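Local atomic coordinates of homoserine kinase (Listeria monocytogenes, PDB entry 3HUL), a protein that probably catalyses the ATP-dependent phosphorylation of L-homoserine to O-phospho-L-homoserine, the fourth of five steps from L-aspartate to L-threonine. Residues 56-61 / 97-102; 63-68 / 106-111; 134-139 / 145-150; 231-236 / 264-269; 240-245 / 249-254. All blocks are in the same frame, centred on the assembly; numbering follows the deposited sequence.

Contact 1: 56-61 / 97-102; sequences NVIIET and IELANT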
# COMPACT_ATOMS: atom_id res chain seq x y z
N ASN A 56 -29.55 22.53 -20.18
CA ASN A 56 -29.01 21.30 -19.63
C ASN A 56 -27.65 21.55 -18.99
O ASN A 56 -26.80 22.26 -19.56
CB ASN A 56 -28.88 20.20 -20.69
CG ASN A 56 -28.47 18.88 -20.10
OD1 ASN A 56 -27.36 18.74 -19.58
ND2 ASN A 56 -29.37 17.90 -20.13
N VAL A 57 -27.48 20.99 -17.79
CA VAL A 57 -26.27 21.15 -16.98
C VAL A 57 -24.96 20.93 -17.78
O VAL A 57 -24.03 21.74 -17.71
CB VAL A 57 -26.37 20.23 -15.71
CG1 VAL A 57 -25.03 19.99 -15.07
CG2 VAL A 57 -27.37 20.83 -14.70
N ILE A 58 -24.93 19.84 -18.55
CA ILE A 58 -23.79 19.49 -19.40
C ILE A 58 -23.38 20.64 -20.30
O ILE A 58 -22.21 21.05 -20.32
CB ILE A 58 -24.11 18.24 -20.27
CG1 ILE A 58 -24.58 17.08 -19.38
CG2 ILE A 58 -22.91 17.86 -21.13
CD1 ILE A 58 -25.13 15.92 -20.11
N ILE A 59 -24.35 21.20 -21.01
CA ILE A 59 -24.10 22.30 -21.95
C ILE A 59 -23.71 23.61 -21.25
O ILE A 59 -22.73 24.27 -21.65
CB ILE A 59 -25.28 22.47 -22.96
CG1 ILE A 59 -25.52 21.13 -23.68
CG2 ILE A 59 -24.97 23.57 -23.99
CD1 ILE A 59 -26.90 20.98 -24.34
N GLU A 60 -24.44 24.00 -20.19
CA GLU A 60 -24.08 25.21 -19.42
C GLU A 60 -22.68 25.09 -18.86
O GLU A 60 -21.92 26.08 -18.82
CB GLU A 60 -25.04 25.48 -18.23
CG GLU A 60 -26.54 25.54 -18.56
CD GLU A 60 -27.37 26.20 -17.44
OE1 GLU A 60 -27.40 25.66 -16.31
OE2 GLU A 60 -27.98 27.26 -17.70
N THR A 61 -22.34 23.88 -18.38
CA THR A 61 -21.00 23.66 -17.85
C THR A 61 -20.02 23.84 -19.01
O THR A 61 -19.04 24.55 -18.88
CB THR A 61 -20.79 22.23 -17.22
OG1 THR A 61 -21.77 21.96 -16.21
CG2 THR A 61 -19.41 22.12 -16.64
N ILE A 97 -17.50 19.31 -18.75
CA ILE A 97 -16.08 19.62 -18.76
C ILE A 97 -15.36 18.86 -19.90
O ILE A 97 -14.55 19.45 -20.62
CB ILE A 97 -15.46 19.32 -17.42
CG1 ILE A 97 -16.02 20.30 -16.37
CG2 ILE A 97 -13.94 19.41 -17.46
CD1 ILE A 97 -15.76 19.85 -14.91
N GLU A 98 -15.69 17.58 -20.07
CA GLU A 98 -15.04 16.76 -21.10
C GLU A 98 -15.44 17.25 -22.49
O GLU A 98 -14.62 17.29 -23.41
CB GLU A 98 -15.42 15.30 -20.94
CG GLU A 98 -14.86 14.66 -19.68
CD GLU A 98 -13.43 14.22 -19.84
OE1 GLU A 98 -12.59 14.96 -20.38
OE2 GLU A 98 -13.13 13.09 -19.42
N LEU A 99 -16.72 17.62 -22.64
CA LEU A 99 -17.19 18.22 -23.89
C LEU A 99 -16.38 19.46 -24.29
O LEU A 99 -15.83 19.52 -25.39
CB LEU A 99 -18.69 18.53 -23.80
CG LEU A 99 -19.43 18.93 -25.07
CD1 LEU A 99 -19.61 17.75 -26.01
CD2 LEU A 99 -20.78 19.52 -24.68
N ALA A 100 -16.26 20.42 -23.38
CA ALA A 100 -15.57 21.66 -23.66
C ALA A 100 -14.09 21.41 -23.92
O ALA A 100 -13.48 22.01 -24.84
CB ALA A 100 -15.73 22.63 -22.50
N ASN A 101 -13.51 20.56 -23.08
CA ASN A 101 -12.12 20.23 -23.18
C ASN A 101 -11.82 19.61 -24.53
O ASN A 101 -10.78 19.88 -25.13
CB ASN A 101 -11.69 19.27 -22.07
CG ASN A 101 -10.22 18.90 -22.17
OD1 ASN A 101 -9.35 19.74 -21.98
ND2 ASN A 101 -9.95 17.65 -22.50
N THR A 102 -12.73 18.78 -25.02
CA THR A 102 -12.48 18.18 -26.32
C THR A 102 -12.80 19.15 -27.48
O THR A 102 -11.92 19.43 -28.30
CB THR A 102 -13.10 16.76 -26.46
OG1 THR A 102 -12.48 15.90 -25.49
CG2 THR A 102 -12.82 16.16 -27.82
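Thr61 and Ile97 mark the place where the two backbones come nearest, with their CA atoms 6.4 Å apart; one sits on helix 57-65, the other in the later turns of helix 88-103. From Thr61 it is the methyl that reaches over: CG2 rests 3.9 Å from Ile97 CG1, the two side chains meeting at a slant. A chi1 of -55° sets this methyl opposite the backbone N and turns the hydroxyl back onto its own helix. There OG1 donates to Val57 O at 2.7 Å from above the carbonyl plane, and Thr61 N bonds the same oxygen, so one carbonyl takes two donors and the hydroxyl is satisfied within an apolar interface. A turn earlier, Ile58 CG2 approaches Leu99 CD2 at 4.5 Å, a loose contact. The helix starts at Asn56, an N-cap whose OD1 accepts from Ile58 N at 2.9 Å, in the carbonyl plane. Outside the pair, Ile120 of helix 110-121 touches Thr61, and Met76 of strand 72-78 lies against Ile58. The result is buried helix-helix packing in the N-terminal domain of a GHMP kinase, where helix 88-103 begins in the stretch predicted to bind ATP.

Contact 2: 63-68 / 106-111; sequences LNLAPN and LNLSKE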
# COMPACT_ATOMS: atom_id res chain seq x y z
N LEU A 63 -20.31 25.49 -21.86
CA LEU A 63 -20.22 26.92 -22.27
C LEU A 63 -19.52 27.79 -21.25
O LEU A 63 -18.93 28.82 -21.60
CB LEU A 63 -21.59 27.50 -22.63
CG LEU A 63 -22.24 26.80 -23.82
CD1 LEU A 63 -23.71 27.12 -23.92
CD2 LEU A 63 -21.48 27.14 -25.15
N ASN A 64 -19.54 27.37 -19.99
CA ASN A 64 -18.85 28.12 -18.94
C ASN A 64 -17.34 28.02 -19.05
O ASN A 64 -16.63 28.93 -18.64
CB ASN A 64 -19.33 27.69 -17.54
CG ASN A 64 -20.66 28.34 -17.13
OD1 ASN A 64 -21.02 28.31 -15.95
ND2 ASN A 64 -21.40 28.92 -18.09
N LEU A 65 -16.85 26.89 -19.59
CA LEU A 65 -15.40 26.74 -19.84
C LEU A 65 -15.00 27.24 -21.22
O LEU A 65 -13.87 27.70 -21.43
CB LEU A 65 -14.94 25.27 -19.71
CG LEU A 65 -14.70 24.64 -18.35
CD1 LEU A 65 -16.02 24.12 -17.86
CD2 LEU A 65 -13.73 23.47 -18.47
N ALA A 66 -15.92 27.10 -22.17
CA ALA A 66 -15.67 27.48 -23.56
C ALA A 66 -16.89 28.22 -24.12
O ALA A 66 -17.76 27.60 -24.75
CB ALA A 66 -15.31 26.24 -24.41
N PRO A 67 -16.98 29.54 -23.85
CA PRO A 67 -18.18 30.31 -24.20
C PRO A 67 -18.38 30.35 -25.71
O PRO A 67 -19.52 30.29 -26.18
CB PRO A 67 -17.86 31.72 -23.67
CG PRO A 67 -16.69 31.55 -22.73
CD PRO A 67 -15.92 30.40 -23.27
N ASN A 68 -17.27 30.37 -26.43
CA ASN A 68 -17.24 30.57 -27.87
C ASN A 68 -17.31 29.27 -28.68
O ASN A 68 -17.10 29.29 -29.89
CB ASN A 68 -16.01 31.42 -28.26
CG ASN A 68 -16.05 32.83 -27.64
OD1 ASN A 68 -17.13 33.37 -27.34
ND2 ASN A 68 -14.86 33.45 -27.46
N LEU A 106 -8.89 22.24 -25.03
CA LEU A 106 -8.25 22.88 -23.87
C LEU A 106 -7.10 22.06 -23.31
O LEU A 106 -6.20 22.60 -22.65
CB LEU A 106 -9.28 23.16 -22.77
CG LEU A 106 -10.50 23.98 -23.21
CD1 LEU A 106 -11.62 23.96 -22.17
CD2 LEU A 106 -10.05 25.41 -23.53
N ASN A 107 -7.12 20.76 -23.57
CA ASN A 107 -6.08 19.87 -23.09
C ASN A 107 -5.84 20.04 -21.57
O ASN A 107 -4.72 20.13 -21.09
CB ASN A 107 -4.79 20.08 -23.93
CG ASN A 107 -3.71 19.04 -23.63
OD1 ASN A 107 -4.01 17.93 -23.18
ND2 ASN A 107 -2.46 19.40 -23.87
N LEU A 108 -6.93 20.11 -20.81
CA LEU A 108 -6.83 20.17 -19.35
C LEU A 108 -6.31 18.85 -18.81
O LEU A 108 -6.62 17.79 -19.35
CB LEU A 108 -8.20 20.46 -18.74
CG LEU A 108 -8.79 21.81 -19.17
CD1 LEU A 108 -10.26 21.86 -18.84
CD2 LEU A 108 -8.04 22.92 -18.53
N SER A 109 -5.48 18.92 -17.78
CA SER A 109 -5.08 17.74 -17.03
C SER A 109 -6.25 17.23 -16.17
O SER A 109 -7.19 17.99 -15.85
CB SER A 109 -3.91 18.11 -16.13
OG SER A 109 -4.33 19.07 -15.19
N LYS A 110 -6.18 15.95 -15.80
CA LYS A 110 -7.10 15.34 -14.85
C LYS A 110 -7.20 16.19 -13.58
O LYS A 110 -8.28 16.47 -13.09
CB LYS A 110 -6.66 13.91 -14.52
CG LYS A 110 -7.16 12.86 -15.52
CD LYS A 110 -6.25 11.60 -15.60
CE LYS A 110 -5.67 11.16 -14.24
NZ LYS A 110 -4.43 11.92 -13.82
N GLU A 111 -6.05 16.65 -13.10
CA GLU A 111 -5.98 17.51 -11.93
C GLU A 111 -6.86 18.76 -12.10
O GLU A 111 -7.62 19.13 -11.19
CB GLU A 111 -4.53 17.92 -11.65
CG GLU A 111 -3.57 16.75 -11.33
CD GLU A 111 -3.00 15.98 -12.55
OE1 GLU A 111 -3.18 16.40 -13.71
OE2 GLU A 111 -2.35 14.93 -12.35
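Leu65, near the end of helix 57-65, makes the contact with a single methyl. Its CD2 lies 3.8 Å from Leu108 CD1 and 4.3 Å from Leu106 CD1, and those two receiving methyls are themselves 4.2 Å apart, so the three form a small apolar triangle. The leucine reaches them with CG opposite its carbonyl carbon (chi1 -79°). Its flanks are also occupied: Ile97 and Ala100 of helix 88-103 and Ile116 of helix 110-121 all touch the side chain. Next comes Ala66, where the backbone leaves helical angles; its methyl faces the other segment but packs instead on Ala100 and Ala104. This is helix-end packing in the N-terminal domain of a GHMP kinase, with the last turn of one helix set against the loop that links two others. On that loop, Leu106 and Leu108 both send extended side chains toward Leu65, while Asn107 between them packs on Phe289 of the second subunit. Ser109 then caps helix 110-121, its OG bonded to Glu112 N. The backbone N of Leu108 is held by Asn101 OD1 of helix 88-103, which fixes the bend carrying both leucines.

Contact 3: 134-139 / 145-150; sequences NWVVGA and DFYVRH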
# COMPACT_ATOMS: atom_id res chain seq x y z
N ASN A 134 -12.31 4.75 -9.37
CA ASN A 134 -12.06 4.06 -8.14
C ASN A 134 -12.41 4.87 -6.89
O ASN A 134 -13.43 5.56 -6.86
CB ASN A 134 -10.61 3.54 -8.12
CG ASN A 134 -10.53 2.13 -7.64
OD1 ASN A 134 -11.08 1.79 -6.59
ND2 ASN A 134 -9.86 1.28 -8.41
N TRP A 135 -11.56 4.81 -5.88
CA TRP A 135 -11.83 5.41 -4.56
C TRP A 135 -10.90 6.61 -4.39
O TRP A 135 -9.67 6.48 -4.57
CB TRP A 135 -11.69 4.36 -3.45
CG TRP A 135 -11.65 4.90 -2.05
CD1 TRP A 135 -12.44 5.88 -1.52
CD2 TRP A 135 -10.78 4.48 -0.99
NE1 TRP A 135 -12.11 6.11 -0.21
CE2 TRP A 135 -11.09 5.26 0.14
CE3 TRP A 135 -9.79 3.49 -0.89
CZ2 TRP A 135 -10.44 5.10 1.38
CZ3 TRP A 135 -9.12 3.34 0.33
CH2 TRP A 135 -9.45 4.15 1.45
N VAL A 136 -11.49 7.77 -4.13
CA VAL A 136 -10.71 9.00 -3.92
C VAL A 136 -10.95 9.56 -2.53
O VAL A 136 -12.10 9.69 -2.11
CB VAL A 136 -11.00 10.10 -4.97
CG1 VAL A 136 -9.99 11.33 -4.80
CG2 VAL A 136 -10.89 9.51 -6.34
N VAL A 137 -9.85 9.82 -1.82
CA VAL A 137 -9.90 10.57 -0.57
C VAL A 137 -9.46 12.00 -0.90
O VAL A 137 -8.36 12.21 -1.43
CB VAL A 137 -8.98 9.97 0.52
CG1 VAL A 137 -8.93 10.85 1.79
CG2 VAL A 137 -9.37 8.55 0.83
N GLY A 138 -10.31 12.96 -0.56
CA GLY A 138 -10.12 14.33 -1.03
C GLY A 138 -10.29 15.37 0.04
O GLY A 138 -10.88 15.12 1.11
N ALA A 139 -9.76 16.55 -0.24
CA ALA A 139 -10.00 17.74 0.58
C ALA A 139 -10.04 18.99 -0.31
O ALA A 139 -9.20 19.20 -1.19
CB ALA A 139 -8.95 17.87 1.67
N ASP A 145 -7.48 21.87 -4.26
CA ASP A 145 -7.92 20.51 -4.01
C ASP A 145 -6.72 19.59 -3.83
O ASP A 145 -5.72 19.71 -4.55
CB ASP A 145 -8.78 20.00 -5.14
CG ASP A 145 -9.96 20.90 -5.41
OD1 ASP A 145 -10.93 20.87 -4.64
OD2 ASP A 145 -9.89 21.65 -6.40
N PHE A 146 -6.83 18.72 -2.83
CA PHE A 146 -5.85 17.68 -2.61
C PHE A 146 -6.62 16.38 -2.59
O PHE A 146 -7.74 16.31 -2.08
CB PHE A 146 -5.12 17.92 -1.29
CG PHE A 146 -4.42 19.23 -1.24
CD1 PHE A 146 -3.15 19.37 -1.77
CD2 PHE A 146 -5.06 20.35 -0.72
CE1 PHE A 146 -2.50 20.62 -1.73
CE2 PHE A 146 -4.43 21.59 -0.69
CZ PHE A 146 -3.15 21.73 -1.20
N TYR A 147 -6.04 15.36 -3.19
CA TYR A 147 -6.73 14.09 -3.31
C TYR A 147 -5.72 12.96 -3.47
O TYR A 147 -4.60 13.18 -3.94
CB TYR A 147 -7.77 14.12 -4.46
CG TYR A 147 -7.21 14.36 -5.84
CD1 TYR A 147 -6.51 13.35 -6.50
CD2 TYR A 147 -7.38 15.59 -6.50
CE1 TYR A 147 -5.98 13.54 -7.79
CE2 TYR A 147 -6.85 15.81 -7.79
CZ TYR A 147 -6.16 14.76 -8.43
OH TYR A 147 -5.61 14.89 -9.69
N VAL A 148 -6.10 11.78 -3.00
CA VAL A 148 -5.32 10.57 -3.22
C VAL A 148 -6.29 9.54 -3.76
O VAL A 148 -7.37 9.35 -3.18
CB VAL A 148 -4.66 10.03 -1.91
CG1 VAL A 148 -3.79 8.83 -2.23
CG2 VAL A 148 -3.81 11.10 -1.23
N ARG A 149 -5.91 8.90 -4.85
CA ARG A 149 -6.66 7.76 -5.38
C ARG A 149 -6.08 6.44 -4.88
O ARG A 149 -4.89 6.19 -5.01
CB ARG A 149 -6.68 7.77 -6.92
CG ARG A 149 -7.29 6.50 -7.57
CD ARG A 149 -7.09 6.62 -9.10
NE ARG A 149 -7.85 5.66 -9.91
CZ ARG A 149 -7.43 4.44 -10.26
NH1 ARG A 149 -6.25 3.99 -9.84
NH2 ARG A 149 -8.20 3.67 -11.02
N HIS A 150 -6.94 5.60 -4.33
CA HIS A 150 -6.57 4.28 -3.87
C HIS A 150 -7.48 3.26 -4.56
O HIS A 150 -8.51 3.62 -5.17
CB HIS A 150 -6.73 4.19 -2.34
CG HIS A 150 -5.53 4.67 -1.57
ND1 HIS A 150 -4.34 3.96 -1.53
CD2 HIS A 150 -5.33 5.78 -0.82
CE1 HIS A 150 -3.47 4.61 -0.78
NE2 HIS A 150 -4.04 5.72 -0.33
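Phe146 O accepts the shortest bond between these strands, 2.7 Å from Ala139 N, and also receives a CA-H contact from Gly138. Five sound backbone bonds and a weak one, Trp135 N to His150 O, zip 135-139 and 145-150 into an antiparallel hairpin. On one face Val136 CG1 touches Tyr147 CB at 3.6 Å; the tyrosine's chi1 of 62° puts CG between the backbone N and carbonyl carbon, and its ring leads away from the partner strand. On that face too, Arg149 runs extended until Asn134 CB sits over one face of its guanidinium, 3.8 Å from NH2, with the amide and guanidinium planes nearly perpendicular (88°). Arg149 NE bonds Leu132 O, NH2 bonds Gly283 O, and Asn134 OD1 accepts from Phe152 N. The other face pairs Trp135 with His150 side by side: Trp135 CE3 is 3.5 Å from His150 CB and the rings are oblique, their planes 38° apart. His150 NE2 bonds Ala196 O of the third subunit. Helices 110-121 and 127-132 pack over the Val136 and Tyr147 face, helix 181-198 meets Trp135 and Val137, and strand 21-25 pairs with the other edge of 135-141.

Contact 4: 231-236 / 264-269; sequences RDVAKN and QTSLQT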
# COMPACT_ATOMS: atom_id res chain seq x y z
N ARG A 231 -29.53 -3.80 7.09
CA ARG A 231 -28.33 -4.17 7.85
C ARG A 231 -28.37 -5.57 8.44
O ARG A 231 -27.46 -6.37 8.20
CB ARG A 231 -28.08 -3.18 9.00
CG ARG A 231 -27.14 -2.10 8.64
CD ARG A 231 -27.02 -0.99 9.68
NE ARG A 231 -26.51 0.19 8.99
CZ ARG A 231 -26.67 1.45 9.36
NH1 ARG A 231 -27.37 1.76 10.44
NH2 ARG A 231 -26.15 2.42 8.63
N ASP A 232 -29.42 -5.85 9.21
CA ASP A 232 -29.58 -7.15 9.87
C ASP A 232 -29.43 -8.28 8.88
O ASP A 232 -28.65 -9.20 9.09
CB ASP A 232 -30.96 -7.27 10.53
CG ASP A 232 -31.06 -6.48 11.82
OD1 ASP A 232 -30.02 -6.05 12.35
OD2 ASP A 232 -32.20 -6.28 12.29
N VAL A 233 -30.17 -8.18 7.78
CA VAL A 233 -30.18 -9.19 6.73
C VAL A 233 -28.85 -9.33 5.98
O VAL A 233 -28.35 -10.44 5.80
CB VAL A 233 -31.30 -8.89 5.73
CG1 VAL A 233 -31.17 -9.75 4.47
CG2 VAL A 233 -32.68 -9.02 6.43
N ALA A 234 -28.32 -8.20 5.52
CA ALA A 234 -27.08 -8.17 4.77
C ALA A 234 -25.90 -8.62 5.60
O ALA A 234 -25.18 -9.50 5.21
CB ALA A 234 -26.84 -6.78 4.20
N LYS A 235 -25.71 -8.02 6.77
CA LYS A 235 -24.55 -8.29 7.60
C LYS A 235 -24.61 -9.66 8.23
O LYS A 235 -23.58 -10.29 8.48
CB LYS A 235 -24.41 -7.21 8.67
CG LYS A 235 -23.97 -5.88 8.04
CD LYS A 235 -24.55 -4.66 8.73
CE LYS A 235 -23.85 -4.39 10.04
NZ LYS A 235 -22.41 -4.50 9.83
N ASN A 236 -25.83 -10.16 8.46
CA ASN A 236 -25.90 -11.53 8.97
C ASN A 236 -25.49 -12.60 7.96
O ASN A 236 -25.33 -13.74 8.35
CB ASN A 236 -27.24 -11.85 9.61
CG ASN A 236 -28.31 -11.94 8.63
OD1 ASN A 236 -28.17 -12.53 7.58
ND2 ASN A 236 -29.43 -11.34 8.95
N GLN A 264 -28.09 -9.96 -3.60
CA GLN A 264 -29.12 -9.29 -4.38
C GLN A 264 -30.45 -10.02 -4.18
O GLN A 264 -31.40 -9.45 -3.67
CB GLN A 264 -28.76 -9.25 -5.87
CG GLN A 264 -29.78 -8.47 -6.73
CD GLN A 264 -29.33 -8.31 -8.20
OE1 GLN A 264 -28.91 -9.28 -8.82
NE2 GLN A 264 -29.41 -7.10 -8.73
N THR A 265 -30.47 -11.30 -4.54
CA THR A 265 -31.63 -12.20 -4.43
C THR A 265 -32.25 -12.13 -3.05
O THR A 265 -33.44 -11.86 -2.91
CB THR A 265 -31.22 -13.66 -4.83
OG1 THR A 265 -30.72 -13.61 -6.15
CG2 THR A 265 -32.43 -14.64 -4.79
N SER A 266 -31.43 -12.34 -2.04
CA SER A 266 -31.85 -12.23 -0.65
C SER A 266 -32.49 -10.88 -0.25
O SER A 266 -33.50 -10.83 0.47
CB SER A 266 -30.62 -12.48 0.20
OG SER A 266 -30.98 -12.76 1.51
N LEU A 267 -31.90 -9.77 -0.70
CA LEU A 267 -32.43 -8.45 -0.33
C LEU A 267 -33.72 -8.13 -1.10
O LEU A 267 -34.59 -7.44 -0.58
CB LEU A 267 -31.39 -7.35 -0.52
CG LEU A 267 -30.23 -7.43 0.49
CD1 LEU A 267 -28.98 -6.79 -0.08
CD2 LEU A 267 -30.57 -6.83 1.84
N GLN A 268 -33.82 -8.62 -2.33
CA GLN A 268 -35.05 -8.59 -3.10
C GLN A 268 -36.25 -9.23 -2.41
O GLN A 268 -37.38 -8.90 -2.75
CB GLN A 268 -34.82 -9.21 -4.48
CG GLN A 268 -34.08 -8.27 -5.42
CD GLN A 268 -33.58 -8.89 -6.69
OE1 GLN A 268 -33.45 -10.12 -6.82
NE2 GLN A 268 -33.27 -8.04 -7.65
N THR A 269 -36.04 -10.13 -1.44
CA THR A 269 -37.18 -10.76 -0.73
C THR A 269 -37.84 -9.83 0.28
O THR A 269 -38.90 -10.16 0.81
CB THR A 269 -36.83 -12.09 0.01
OG1 THR A 269 -35.98 -11.81 1.12
CG2 THR A 269 -36.19 -13.13 -0.91
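Ala234 and Leu267 bring the backbones closest, CA to CA 7.4 Å, on two helical segments that run nearly antiparallel at 155° with their axes 10.3 Å apart. At that spacing a large side chain has to bridge the gap, and Leu267 does so. It leaves its helix at an angle to the partner, but the end of its side chain comes nearer, and CD2 serves two partners: Val233 CG1 at 4.0 Å and Ala234 CB at 4.4 Å. Val233 and Leu267 pass alongside one another, pointing opposite ways, so methyl meets methyl along their flanks. CG1 is the branch of Val233 that arrives, since chi1 (169°) places it opposite the backbone N. The same CG1 also lies 4.2 Å from Ser266 OG, an apolar neighbour for a hydroxyl that has its hydrogen bond with Gln237 NE2. The carbonyl of Ser266 is busy as well: Thr269 OG1 donates to its oxygen at 2.7 Å, somewhat tilted from the carbonyl plane, and Thr269 N adds a longer bond of 3.3 Å, so Ser266 O takes two donors from the same residue. On the far side of the first helix, Arg231 forms a salt bridge through NE with Glu211. These are the two helices of a ferredoxin-like domain, lying side by side on one face of its four-stranded antiparallel sheet. Beneath them, Val253 of strand 251-255 touches both Ala234 and Leu267, while Ile158 and Phe160 of strand 156-161 support Leu267 alongside, and Gln264 NE2 ties its helix to Val276 O of strand 275-280.

Contact 5: 240-245 / 249-254; sequences YAACLS and PTVLVF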
# COMPACT_ATOMS: atom_id res chain seq x y z
N TYR A 240 -20.46 -6.09 4.69
CA TYR A 240 -19.70 -5.18 5.55
C TYR A 240 -20.54 -4.11 6.22
O TYR A 240 -20.29 -3.74 7.36
CB TYR A 240 -18.60 -4.50 4.74
CG TYR A 240 -17.75 -5.45 3.95
CD1 TYR A 240 -17.10 -6.52 4.58
CD2 TYR A 240 -17.54 -5.26 2.58
CE1 TYR A 240 -16.30 -7.42 3.85
CE2 TYR A 240 -16.71 -6.15 1.83
CZ TYR A 240 -16.11 -7.21 2.47
OH TYR A 240 -15.30 -8.07 1.76
N ALA A 241 -21.53 -3.60 5.51
CA ALA A 241 -22.19 -2.37 5.90
C ALA A 241 -23.34 -2.06 4.94
O ALA A 241 -23.33 -2.51 3.80
CB ALA A 241 -21.16 -1.21 5.85
N ALA A 242 -24.29 -1.27 5.41
CA ALA A 242 -25.34 -0.69 4.58
C ALA A 242 -25.41 0.79 4.98
O ALA A 242 -25.50 1.11 6.17
CB ALA A 242 -26.71 -1.41 4.81
N CYS A 243 -25.33 1.67 3.98
CA CYS A 243 -25.29 3.10 4.21
C CYS A 243 -26.12 3.82 3.19
O CYS A 243 -26.26 3.36 2.04
CB CYS A 243 -23.86 3.62 4.04
SG CYS A 243 -22.70 2.71 5.01
N LEU A 244 -26.64 4.98 3.58
CA LEU A 244 -27.04 5.95 2.56
C LEU A 244 -25.88 6.25 1.61
O LEU A 244 -24.71 6.34 2.04
CB LEU A 244 -27.58 7.22 3.19
CG LEU A 244 -28.92 7.04 3.90
CD1 LEU A 244 -29.21 8.31 4.72
CD2 LEU A 244 -30.03 6.73 2.90
N SER A 245 -26.21 6.34 0.33
CA SER A 245 -25.30 6.84 -0.69
C SER A 245 -25.38 8.37 -0.72
O SER A 245 -26.43 8.93 -1.03
CB SER A 245 -25.70 6.26 -2.04
OG SER A 245 -24.75 6.58 -3.03
N PRO A 249 -31.49 9.42 -1.78
CA PRO A 249 -32.10 8.41 -0.93
C PRO A 249 -31.63 6.95 -1.15
O PRO A 249 -32.03 6.07 -0.38
CB PRO A 249 -33.60 8.54 -1.26
CG PRO A 249 -33.65 9.11 -2.64
CD PRO A 249 -32.30 9.70 -2.98
N THR A 250 -30.81 6.68 -2.16
CA THR A 250 -30.40 5.28 -2.32
C THR A 250 -29.57 4.79 -1.14
O THR A 250 -28.88 5.59 -0.49
CB THR A 250 -29.80 4.86 -3.71
OG1 THR A 250 -28.39 4.68 -3.63
CG2 THR A 250 -30.17 5.77 -4.78
N VAL A 251 -29.72 3.50 -0.84
CA VAL A 251 -28.99 2.82 0.21
C VAL A 251 -28.06 1.84 -0.51
O VAL A 251 -28.46 1.15 -1.47
CB VAL A 251 -29.93 2.06 1.18
CG1 VAL A 251 -29.14 1.22 2.19
CG2 VAL A 251 -30.84 3.04 1.95
N LEU A 252 -26.79 1.83 -0.09
CA LEU A 252 -25.82 0.88 -0.60
C LEU A 252 -25.43 -0.14 0.45
O LEU A 252 -25.22 0.20 1.62
CB LEU A 252 -24.56 1.57 -1.14
CG LEU A 252 -24.74 2.51 -2.33
CD1 LEU A 252 -23.50 3.40 -2.48
CD2 LEU A 252 -25.02 1.76 -3.65
N VAL A 253 -25.35 -1.40 0.02
CA VAL A 253 -24.88 -2.47 0.85
C VAL A 253 -23.50 -2.81 0.31
O VAL A 253 -23.33 -3.05 -0.87
CB VAL A 253 -25.81 -3.71 0.77
CG1 VAL A 253 -25.21 -4.95 1.48
CG2 VAL A 253 -27.24 -3.39 1.31
N PHE A 254 -22.50 -2.83 1.18
CA PHE A 254 -21.14 -3.18 0.75
C PHE A 254 -20.89 -4.64 1.15
O PHE A 254 -21.13 -5.01 2.28
CB PHE A 254 -20.11 -2.23 1.41
CG PHE A 254 -20.22 -0.77 0.95
CD1 PHE A 254 -19.29 -0.24 0.04
CD2 PHE A 254 -21.22 0.06 1.45
CE1 PHE A 254 -19.40 1.11 -0.39
CE2 PHE A 254 -21.34 1.40 1.04
CZ PHE A 254 -20.42 1.94 0.11
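Cys243 and Leu252 trade both backbone bonds at the middle of this antiparallel hairpin, Leu252 N to Cys243 O at 2.7 Å and Cys243 N to Leu252 O at 2.8 Å. At one end Tyr240 and Ala241 both face Phe254, a classic beta bulge: Tyr240 N donates to Phe254 O and Phe254 N to Ala241 O. At the other, Ser245 N meets Thr250 O almost straight (178° at the hydrogen). One face carries small apolar contacts, Leu244 CD2 to Val251 CG2 at 3.9 Å and Ala242 CB to Val253 CG2 at 4.1 Å. On the opposite face Cys243 SG approaches Phe254 CE2 at 4.4 Å, obliquely to the ring. Beyond these, Ile230 and Ala234 of helix 227-235 pack on Val253, while Met210 touches Cys243 and Phe254. Ser245 OG, set opposite its backbone N, bonds Thr11 OG1 of strand 3-12 and Gly85 O, and Thr250 pairs by backbone with Arg84; Gly85 and Arg84 belong to the predicted ATP-binding loop. The glycine-rich turn between the strands is consistent with the third conserved motif of GHMP kinases. Buried Thr250 OG1 finds no polar partner in the model and lies 3.5 Å from Ser245 CB.

Contacts 1 and 2 share helix 57-65 in the N-terminal region: the first is buried, the second lies at the surface, and both join their segments by carbon-to-carbon packing, with the Thr61 methyl taking part in contact 1. Asn101 O, in contact 1, probably accepts a hydrogen bond from Leu106 N of contact 2. Contacts 3 and 5 are buried hairpins joined by backbone bonds, but contact 3 also meets the third subunit whereas contact 5 touches no other chain. Contact 4, partly buried, lies on the sheet to which contact 5 belongs, and Arg231 NH2 bonds Ala242 O. Contacts 1 and 4 sit on opposite sides of the chain's centre, their own centres about 40 Å apart.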